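Local atomic coordinates of SnoaL-like domain-containing protein (Kribbella flavida, PDB entry 4GB5), a protein that is of unknown function but carries a SnoaL-like domain of the NTF2 clan, whose curved sheet and helices commonly enclose a pocket for small molecules. Residues A6-D9 against R10-I14; A125-A129 against D130-L134; A63-R66 against A67-A71. All blocks are in the same frame, centred on the assembly; numbering follows the deposited sequence.

Contact 1. Residues A6-D9 against R10-I14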
ATOM      1  N   ALA A   6      16.051 -17.512   6.729  1.00 41.18           N
ATOM      2  CA  ALA A   6      15.607 -16.940   5.465  1.00 36.72           C
ATOM      3  C   ALA A   6      14.400 -16.030   5.647  1.00 25.72           C
ATOM      4  O   ALA A   6      14.265 -15.017   4.938  1.00 21.51           O
ATOM      5  CB  ALA A   6      15.280 -18.057   4.490  1.00 43.76           C
ATOM      6  N   GLU A   7      13.516 -16.386   6.575  1.00 26.19           N
ATOM      7  CA  GLU A   7      12.331 -15.567   6.780  1.00 21.26           C
ATOM      8  C   GLU A   7      12.667 -14.309   7.537  1.00 16.79           C
ATOM      9  O   GLU A   7      12.040 -13.289   7.319  1.00 14.87           O
ATOM     10  CB  GLU A   7      11.192 -16.336   7.447  1.00 30.74           C
ATOM     11  CG  GLU A   7      10.551 -17.379   6.528  1.00 31.61           C
ATOM     12  CD  GLU A   7      10.126 -16.816   5.174  1.00 29.59           C
ATOM     13  OE1 GLU A   7       9.681 -15.646   5.116  1.00 27.45           O
ATOM     14  OE2 GLU A   7      10.282 -17.535   4.164  1.00 26.24           O
ATOM     15  N   THR A   8      13.675 -14.355   8.407  1.00 19.88           N
ATOM     16  CA  THR A   8      14.080 -13.124   9.052  1.00 16.41           C
ATOM     17  C   THR A   8      14.694 -12.201   8.018  1.00 14.48           C
ATOM     18  O   THR A   8      14.416 -11.015   8.010  1.00 12.75           O
ATOM     19  CB  THR A   8      15.058 -13.363  10.194  1.00 25.00           C
ATOM     20  OG1 THR A   8      14.429 -14.208  11.180  1.00 28.98           O
ATOM     21  CG2 THR A   8      15.463 -12.038  10.815  1.00 22.47           C
ATOM     22  N   ASP A   9      15.517 -12.752   7.133  1.00 14.98           N
ATOM     23  CA  ASP A   9      16.108 -11.943   6.061  1.00 13.41           C
ATOM     24  C   ASP A   9      15.034 -11.306   5.197  1.00 11.65           C
ATOM     25  O   ASP A   9      15.089 -10.130   4.893  1.00 10.05           O
ATOM     26  CB  ASP A   9      17.002 -12.804   5.151  1.00 14.55           C
ATOM     27  CG  ASP A   9      18.285 -13.198   5.794  1.00 17.19           C
ATOM     28  OD1 ASP A   9      18.829 -12.424   6.625  1.00 15.92           O
ATOM     29  OD2 ASP A   9      18.776 -14.316   5.492  1.00 18.01           O
ATOM     30  N   ARG A  10      14.033 -12.082   4.805  1.00 12.14           N
ATOM     31  CA  ARG A  10      12.939 -11.553   3.987  1.00 10.69           C
ATOM     32  C   ARG A  10      12.237 -10.427   4.691  1.00  9.50           C
ATOM     33  O   ARG A  10      11.971  -9.398   4.087  1.00  7.91           O
ATOM     34  CB  ARG A  10      11.905 -12.648   3.656  1.00 11.74           C
ATOM     35  CG  ARG A  10      10.801 -12.117   2.728  1.00 12.44           C
ATOM     36  CD  ARG A  10       9.555 -12.954   2.708  1.00 16.84           C
ATOM     37  NE  ARG A  10       9.830 -14.361   2.512  1.00 22.95           N
ATOM     38  CZ  ARG A  10       9.706 -15.025   1.367  1.00 34.55           C
ATOM     39  NH1 ARG A  10       9.370 -14.399   0.245  1.00 38.16           N
ATOM     40  NH2 ARG A  10       9.951 -16.333   1.347  1.00 38.17           N
ATOM     41  N   ALA A  11      11.896 -10.632   5.950  1.00 10.30           N
ATOM     42  CA  ALA A  11      11.163  -9.594   6.684  1.00  9.39           C
ATOM     43  C   ALA A  11      12.018  -8.306   6.815  1.00  9.72           C
ATOM     44  O   ALA A  11      11.497  -7.201   6.685  1.00 10.53           O
ATOM     45  CB  ALA A  11      10.721 -10.110   8.055  1.00 12.36           C
ATOM     46  N   GLU A  12      13.311  -8.457   7.049  0.56  8.82           N
ATOM     47  CA  GLU A  12      14.203  -7.315   7.178  0.56  9.34           C
ATOM     48  C   GLU A  12      14.341  -6.575   5.848  0.56 10.35           C
ATOM     49  O   GLU A  12      14.389  -5.324   5.820  0.56  9.99           O
ATOM     50  CB  GLU A  12      15.563  -7.724   7.757  0.56  9.18           C
ATOM     51  CG  GLU A  12      15.514  -8.049   9.257  0.56 11.05           C
ATOM     52  CD  GLU A  12      16.843  -8.495   9.816  0.56 19.60           C
ATOM     53  OE1 GLU A  12      17.819  -8.577   9.041  0.56 21.65           O
ATOM     54  OE2 GLU A  12      16.909  -8.747  11.044  0.56 18.94           O
ATOM     55  N   ILE A  13      14.360  -7.332   4.751  1.00  8.97           N
ATOM     56  CA  ILE A  13      14.452  -6.746   3.405  1.00  7.42           C
ATOM     57  C   ILE A  13      13.163  -5.987   3.113  1.00  8.39           C
ATOM     58  O   ILE A  13      13.201  -4.855   2.591  1.00 10.17           O
ATOM     59  CB  ILE A  13      14.751  -7.816   2.365  1.00  8.65           C
ATOM     60  CG1 ILE A  13      16.179  -8.298   2.530  1.00  8.74           C
ATOM     61  CG2 ILE A  13      14.508  -7.312   0.917  1.00 11.22           C
ATOM     62  CD1 ILE A  13      16.432  -9.560   1.723  1.00 11.71           C
ATOM     63  N   ILE A  14      12.010  -6.564   3.427  1.00  8.15           N
ATOM     64  CA  ILE A  14      10.750  -5.844   3.217  1.00  7.98           C
ATOM     65  C   ILE A  14      10.738  -4.579   4.069  1.00 10.80           C
ATOM     66  O   ILE A  14      10.345  -3.504   3.583  1.00  9.97           O
ATOM     67  CB  ILE A  14       9.512  -6.754   3.408  1.00  7.63           C
ATOM     68  CG1 ILE A  14       9.486  -7.779   2.302  1.00  7.48           C
ATOM     69  CG2 ILE A  14       8.203  -5.941   3.410  1.00  8.23           C
ATOM     70  CD1 ILE A  14       8.477  -8.871   2.430  1.00 10.47           C
TER
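Arg10, Ala11, Glu12 and Ile13 each give their backbone N-H to the carbonyl four residues back, on Ala6, Glu7, Thr8 and Asp9, the i to i+4 ladder of an alpha-helix, here the first turns of helix 6-25 of the SnoaL-like fold. On this ladder Glu7 and Arg10, three residues apart, lie side by side in a bidentate salt bridge. Arg10 approaches side-on: NE meets Glu7 OE1 at 2.9 Å, and NH2 meets Glu7 OE2 at 3.1 Å on its syn lone pair. The two bonds, one to each oxygen, keep the planes of carboxylate and guanidinium nearly aligned, 11° apart, and resist rotation of either group. Arg10 CG stands anti to the backbone N (chi1 -177°) and the chain bends at chi3, which brings NE back toward Glu7. The pair sits where subunits meet, packing on Ala11 of the second subunit.

Ile13 suits an apolar place against Ile86 and Ile93 of the sheet. The carboxylate of buried Asp9 is tolerated because OD1 forms a salt bridge with Arg127 NH2 and accepts a hydrogen bond from Trp132 NE1. Beside Thr8, Glu12 in the conformer described runs extended beyond CG, its OE2 3.6 Å from Thr8 CG2.

Contact 2. Residues A125-A129 against D130-L134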
ATOM      1  N   ALA A 125      19.564  -5.853  -2.897  1.00 10.30           N
ATOM      2  CA  ALA A 125      20.031  -5.635  -1.519  1.00 12.07           C
ATOM      3  C   ALA A 125      21.202  -6.527  -1.228  1.00 13.17           C
ATOM      4  O   ALA A 125      21.413  -7.539  -1.889  1.00 11.54           O
ATOM      5  CB  ALA A 125      18.919  -5.920  -0.532  1.00  9.73           C
ATOM      6  N   VAL A 126      22.018  -6.105  -0.275  1.00  9.80           N
ATOM      7  CA  VAL A 126      23.141  -6.880   0.204  1.00 10.95           C
ATOM      8  C   VAL A 126      23.139  -6.930   1.712  1.00 11.24           C
ATOM      9  O   VAL A 126      22.707  -5.971   2.400  1.00 11.88           O
ATOM     10  CB  VAL A 126      24.481  -6.330  -0.292  1.00 16.88           C
ATOM     11  CG1 VAL A 126      24.541  -6.392  -1.797  1.00 16.85           C
ATOM     12  CG2 VAL A 126      24.705  -4.955   0.152  1.00 16.87           C
ATOM     13  N   ARG A 127      23.559  -8.071   2.232  1.00 12.64           N
ATOM     14  CA  ARG A 127      23.633  -8.227   3.669  1.00 13.04           C
ATOM     15  C   ARG A 127      24.988  -7.718   4.145  1.00 13.59           C
ATOM     16  O   ARG A 127      26.026  -8.314   3.901  1.00 14.67           O
ATOM     17  CB  ARG A 127      23.413  -9.693   4.072  1.00 15.67           C
ATOM     18  CG  ARG A 127      23.374  -9.916   5.595  1.00 22.74           C
ATOM     19  CD  ARG A 127      23.967 -11.296   6.007  1.00 34.45           C
ATOM     20  NE  ARG A 127      23.326 -12.427   5.336  1.00 34.24           N
ATOM     21  CZ  ARG A 127      22.121 -12.894   5.651  1.00 31.34           C
ATOM     22  NH1 ARG A 127      21.602 -13.925   4.993  1.00 27.11           N
ATOM     23  NH2 ARG A 127      21.427 -12.325   6.631  1.00 35.13           N
ATOM     24  N   THR A 128      24.975  -6.558   4.788  1.00 15.80           N
ATOM     25  CA  THR A 128      26.210  -5.994   5.322  1.00 16.80           C
ATOM     26  C   THR A 128      26.395  -6.439   6.737  1.00 18.54           C
ATOM     27  O   THR A 128      25.533  -7.074   7.334  1.00 21.74           O
ATOM     28  CB  THR A 128      26.221  -4.462   5.319  1.00 16.89           C
ATOM     29  OG1 THR A 128      25.454  -3.948   6.431  1.00 17.97           O
ATOM     30  CG2 THR A 128      25.749  -3.925   4.003  1.00 16.74           C
ATOM     31  N   ALA A 129      27.553  -6.107   7.295  1.00 21.22           N
ATOM     32  CA  ALA A 129      27.789  -6.402   8.686  1.00 23.70           C
ATOM     33  C   ALA A 129      26.820  -5.717   9.636  1.00 23.85           C
ATOM     34  O   ALA A 129      26.661  -6.146  10.782  1.00 30.01           O
ATOM     35  CB  ALA A 129      29.234  -6.048   9.053  1.00 27.25           C
ATOM     36  N   ASP A 130      26.181  -4.646   9.173  1.00 20.46           N
ATOM     37  CA  ASP A 130      25.202  -3.906   9.965  1.00 19.03           C
ATOM     38  C   ASP A 130      23.763  -4.150   9.480  1.00 20.51           C
ATOM     39  O   ASP A 130      22.851  -3.374   9.759  1.00 18.84           O
ATOM     40  CB  ASP A 130      25.512  -2.408   9.918  1.00 27.35           C
ATOM     41  CG  ASP A 130      26.824  -2.067  10.591  1.00 43.49           C
ATOM     42  OD1 ASP A 130      26.952  -2.341  11.806  1.00 48.63           O
ATOM     43  OD2 ASP A 130      27.720  -1.528   9.905  1.00 52.82           O
ATOM     44  N   GLY A 131      23.568  -5.249   8.762  1.00 17.99           N
ATOM     45  CA  GLY A 131      22.244  -5.632   8.314  1.00 15.76           C
ATOM     46  C   GLY A 131      22.036  -5.415   6.820  1.00 11.72           C
ATOM     47  O   GLY A 131      22.925  -4.941   6.100  1.00 13.91           O
ATOM     48  N   TRP A 132      20.866  -5.797   6.344  1.00 11.74           N
ATOM     49  CA  TRP A 132      20.530  -5.635   4.932  1.00  9.96           C
ATOM     50  C   TRP A 132      20.533  -4.174   4.526  1.00 10.69           C
ATOM     51  O   TRP A 132      20.048  -3.301   5.280  1.00 11.26           O
ATOM     52  CB  TRP A 132      19.195  -6.285   4.608  1.00 10.19           C
ATOM     53  CG  TRP A 132      19.269  -7.791   4.595  1.00 10.00           C
ATOM     54  CD1 TRP A 132      18.988  -8.645   5.642  1.00 11.66           C
ATOM     55  CD2 TRP A 132      19.684  -8.629   3.499  1.00 10.11           C
ATOM     56  NE1 TRP A 132      19.198  -9.948   5.252  1.00 13.19           N
ATOM     57  CE2 TRP A 132      19.609  -9.968   3.940  1.00 13.11           C
ATOM     58  CE3 TRP A 132      20.058  -8.373   2.170  1.00 11.13           C
ATOM     59  CZ2 TRP A 132      19.928 -11.049   3.107  1.00 13.95           C
ATOM     60  CZ3 TRP A 132      20.390  -9.448   1.344  1.00 11.19           C
ATOM     61  CH2 TRP A 132      20.323 -10.768   1.823  1.00 12.63           C
ATOM     62  N   ARG A 133      21.006  -3.913   3.306  1.00 11.81           N
ATOM     63  CA  ARG A 133      20.961  -2.576   2.726  1.00  9.45           C
ATOM     64  C   ARG A 133      20.611  -2.655   1.252  1.00 12.08           C
ATOM     65  O   ARG A 133      20.961  -3.624   0.563  1.00 11.01           O
ATOM     66  CB  ARG A 133      22.368  -1.903   2.815  1.00 10.55           C
ATOM     67  CG  ARG A 133      22.892  -1.598   4.239  1.00 10.23           C
ATOM     68  CD  ARG A 133      22.059  -0.547   4.938  1.00  9.41           C
ATOM     69  NE  ARG A 133      22.624  -0.166   6.235  1.00 12.56           N
ATOM     70  CZ  ARG A 133      22.408  -0.807   7.368  1.00 15.65           C
ATOM     71  NH1 ARG A 133      21.641  -1.870   7.423  1.00 14.68           N
ATOM     72  NH2 ARG A 133      22.958  -0.337   8.488  1.00 18.24           N
ATOM     73  N   LEU A 134      19.935  -1.630   0.762  1.00  9.37           N
ATOM     74  CA  LEU A 134      19.603  -1.540  -0.647  1.00  9.02           C
ATOM     75  C   LEU A 134      20.809  -0.969  -1.409  1.00 12.57           C
ATOM     76  O   LEU A 134      21.224   0.176  -1.176  1.00 11.37           O
ATOM     77  CB  LEU A 134      18.375  -0.640  -0.861  1.00  8.74           C
ATOM     78  CG  LEU A 134      17.036  -1.133  -0.326  1.00  7.93           C
ATOM     79  CD1 LEU A 134      15.941  -0.128  -0.528  1.00 10.44           C
ATOM     80  CD2 LEU A 134      16.659  -2.442  -0.998  1.00 14.75           C
TER
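Val126 and Arg133 face each other across a beta hairpin, whose strands 114-128 and 131-145 belong to the curved sheet of the SnoaL-like, NTF2-clan fold. The backbone bonds come in two rings. Val126 and Arg133 exchange N-H and C=O in both directions, each at 2.8 Å between N and O; Thr128 and Gly131 form the second pair and close a type I turn through Ala129 and Asp130. Glycine suits the exit of this turn, since at its positive phi of 107° a CB would collide with the preceding carbonyl.

A second set of polar bonds staples the turn. Thr128 OG1 lies between its backbone N and carbonyl carbon (chi1 79°), which aims it across the turn: it donates to Gly131 O at 2.7 Å, in the carbonyl plane on a lone pair, and accepts from Asp130 N at 2.9 Å. Arg133 curls back along its own strand, and NH1 reaches Trp132 O at 3.0 Å.

Packing dominates the face that carries Ala125, Arg127, Trp132 and Leu134. Arg127 CB makes a CH-pi contact over the six-membered ring of Trp132, 3.7 Å from its centroid. The small CB of Ala125 comes within 3.8 Å of Trp132 CE3. With the polar ends of Arg127 and Trp132 both held by Asp9, the Arg127 guanidinium is inclined 56° to the indole, and Trp132 CZ2 lies 3.7 Å above the guanidinium plane, over its centre.

Contact 3. Residues A63-R66 against A67-A71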
ATOM      1  N   ALA A  63      22.458  14.369  -0.712  1.00 13.25           N
ATOM      2  CA  ALA A  63      22.430  15.797  -0.974  1.00 14.13           C
ATOM      3  C   ALA A  63      21.504  16.089  -2.146  1.00 13.07           C
ATOM      4  O   ALA A  63      20.768  17.083  -2.145  1.00 14.40           O
ATOM      5  CB  ALA A  63      23.872  16.313  -1.265  1.00 15.02           C
ATOM      6  N   ALA A  64      21.561  15.226  -3.163  1.00 17.33           N
ATOM      7  CA  ALA A  64      20.707  15.379  -4.325  1.00 15.67           C
ATOM      8  C   ALA A  64      19.236  15.212  -3.959  1.00 15.64           C
ATOM      9  O   ALA A  64      18.382  15.949  -4.444  1.00 17.16           O
ATOM     10  CB  ALA A  64      21.093  14.353  -5.385  1.00 19.23           C
ATOM     11  N   LEU A  65      18.929  14.194  -3.146  1.00 15.00           N
ATOM     12  CA  LEU A  65      17.567  14.002  -2.654  1.00 15.32           C
ATOM     13  C   LEU A  65      17.087  15.192  -1.829  1.00 14.51           C
ATOM     14  O   LEU A  65      15.946  15.663  -1.967  1.00 14.06           O
ATOM     15  CB  LEU A  65      17.438  12.737  -1.788  1.00 15.88           C
ATOM     16  CG  LEU A  65      17.499  11.347  -2.403  1.00 27.50           C
ATOM     17  CD1 LEU A  65      17.026  10.374  -1.370  1.00 24.93           C
ATOM     18  CD2 LEU A  65      16.636  11.245  -3.613  1.00 28.71           C
ATOM     19  N   ARG A  66      17.962  15.702  -0.975  1.00 13.36           N
ATOM     20  CA  ARG A  66      17.576  16.859  -0.186  1.00 13.23           C
ATOM     21  C   ARG A  66      17.201  18.045  -1.066  1.00 16.48           C
ATOM     22  O   ARG A  66      16.189  18.703  -0.827  1.00 18.02           O
ATOM     23  CB  ARG A  66      18.660  17.238   0.819  1.00 16.09           C
ATOM     24  CG  ARG A  66      18.369  18.516   1.538  1.00 21.14           C
ATOM     25  CD  ARG A  66      19.436  18.879   2.519  1.00 25.60           C
ATOM     26  NE  ARG A  66      19.540  17.873   3.567  1.00 32.69           N
ATOM     27  CZ  ARG A  66      20.552  17.032   3.719  1.00 26.29           C
ATOM     28  NH1 ARG A  66      21.602  17.042   2.898  1.00 35.47           N
ATOM     29  NH2 ARG A  66      20.515  16.150   4.710  1.00 27.68           N
ATOM     30  N   ALA A  67      18.026  18.322  -2.065  1.00 15.83           N
ATOM     31  CA  ALA A  67      17.740  19.407  -2.999  1.00 17.48           C
ATOM     32  C   ALA A  67      16.443  19.203  -3.771  1.00 19.63           C
ATOM     33  O   ALA A  67      15.630  20.109  -3.885  1.00 20.47           O
ATOM     34  CB  ALA A  67      18.921  19.584  -3.955  1.00 17.71           C
ATOM     35  N   SER A  68      16.232  18.019  -4.313  0.57 17.39           N
ATOM     36  CA  SER A  68      15.059  17.803  -5.157  0.57 20.69           C
ATOM     37  C   SER A  68      13.749  17.719  -4.350  0.57 19.85           C
ATOM     38  O   SER A  68      12.722  18.319  -4.713  0.57 20.43           O
ATOM     39  CB  SER A  68      15.249  16.585  -6.063  0.57 24.57           C
ATOM     40  OG  SER A  68      15.424  15.381  -5.339  0.57 30.78           O
ATOM     41  N   PHE A  69      13.763  17.000  -3.237  1.00 17.08           N
ATOM     42  CA  PHE A  69      12.563  16.896  -2.420  1.00 17.94           C
ATOM     43  C   PHE A  69      12.269  18.218  -1.698  1.00 18.29           C
ATOM     44  O   PHE A  69      11.164  18.442  -1.238  1.00 18.94           O
ATOM     45  CB  PHE A  69      12.636  15.679  -1.458  1.00 16.14           C
ATOM     46  CG  PHE A  69      12.366  14.366  -2.119  1.00 22.29           C
ATOM     47  CD1 PHE A  69      11.071  13.992  -2.437  1.00 31.03           C
ATOM     48  CD2 PHE A  69      13.365  13.463  -2.375  1.00 23.08           C
ATOM     49  CE1 PHE A  69      10.815  12.759  -3.063  1.00 23.04           C
ATOM     50  CE2 PHE A  69      13.103  12.255  -2.979  1.00 24.02           C
ATOM     51  CZ  PHE A  69      11.809  11.892  -3.296  1.00 23.15           C
ATOM     52  N   GLY A  70      13.228  19.135  -1.667  1.00 20.85           N
ATOM     53  CA  GLY A  70      12.985  20.477  -1.161  1.00 23.33           C
ATOM     54  C   GLY A  70      11.982  21.296  -1.963  1.00 21.80           C
ATOM     55  O   GLY A  70      11.465  22.315  -1.503  1.00 26.09           O
ATOM     56  N   ALA A  71      11.696  20.842  -3.175  1.00 17.51           N
ATOM     57  CA  ALA A  71      10.717  21.480  -4.023  1.00 17.42           C
ATOM     58  C   ALA A  71       9.289  21.152  -3.567  1.00 16.09           C
ATOM     59  O   ALA A  71       8.360  21.829  -4.000  1.00 21.20           O
ATOM     60  CB  ALA A  71      10.896  21.019  -5.423  1.00 20.38           C
TER
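Ala67 opens the second half of this alpha-helical contact by giving its N-H to Ala63 O at 3.0 Å, an i to i+4 bond near the C-terminal end of helix 58-69 in the SnoaL-like fold. With only a methyl group, Ala67 suits the outer surface here, as do Ala63 and Ala64.

Ser68 follows and binds Ala64 O twice. Its backbone N donates at 3.0 Å and its hydroxyl OG, in the conformer described, at 3.1 Å to the same Ala64 O, and the two donors arrive from opposite faces of that carbonyl's plane. The hydroxyl can do so because chi1 of 62° places OG between the backbone N and the carbonyl carbon, folded back over the preceding turn. A short polar side chain thus finds a partner within its own helix.

Phe69 continues the ladder, its N bonded to Leu65 O at 2.9 Å. Both side chains leave on the inner side of the helix and run side by side, Leu65 CD2 lying in the plane of the Phe69 ring, at its edge, 3.7 Å from CE2. Leu65 rests on Ile23 and Phe29, while Phe69 packs on Ala24 of helix 6-25 and on Thr75 and His77 of strand 74-87. Large apolar groups fit this side, which joins the helix to its neighbours.

Gly70 suits its place because a CB there would crowd Arg66 O. Its N makes only a weak hydrogen bond to Arg66 O, 3.1 Å long with an N-H...O angle of 130°.

Overall arrangement
From the N terminus the chain first makes contact 1, on the opening turns of helix 6-25, then contact 3, at the end of helix 58-69, and last contact 2, at the hairpin of strands 114-128 and 131-145. All three are local and in series; none nests in or crosses another, and only contact 2 closes a turn between strands. Contacts 1 and 2, with centres about 11 Å apart, meet directly at Asp9, which fastens the helix start to the strand ends of the hairpin. Contact 3 lies on the opposite side of the chain's centre from contact 1, their centres about 30 Å apart, and ties helix 58-69 to the later part of helix 6-25 and to strand 74-87.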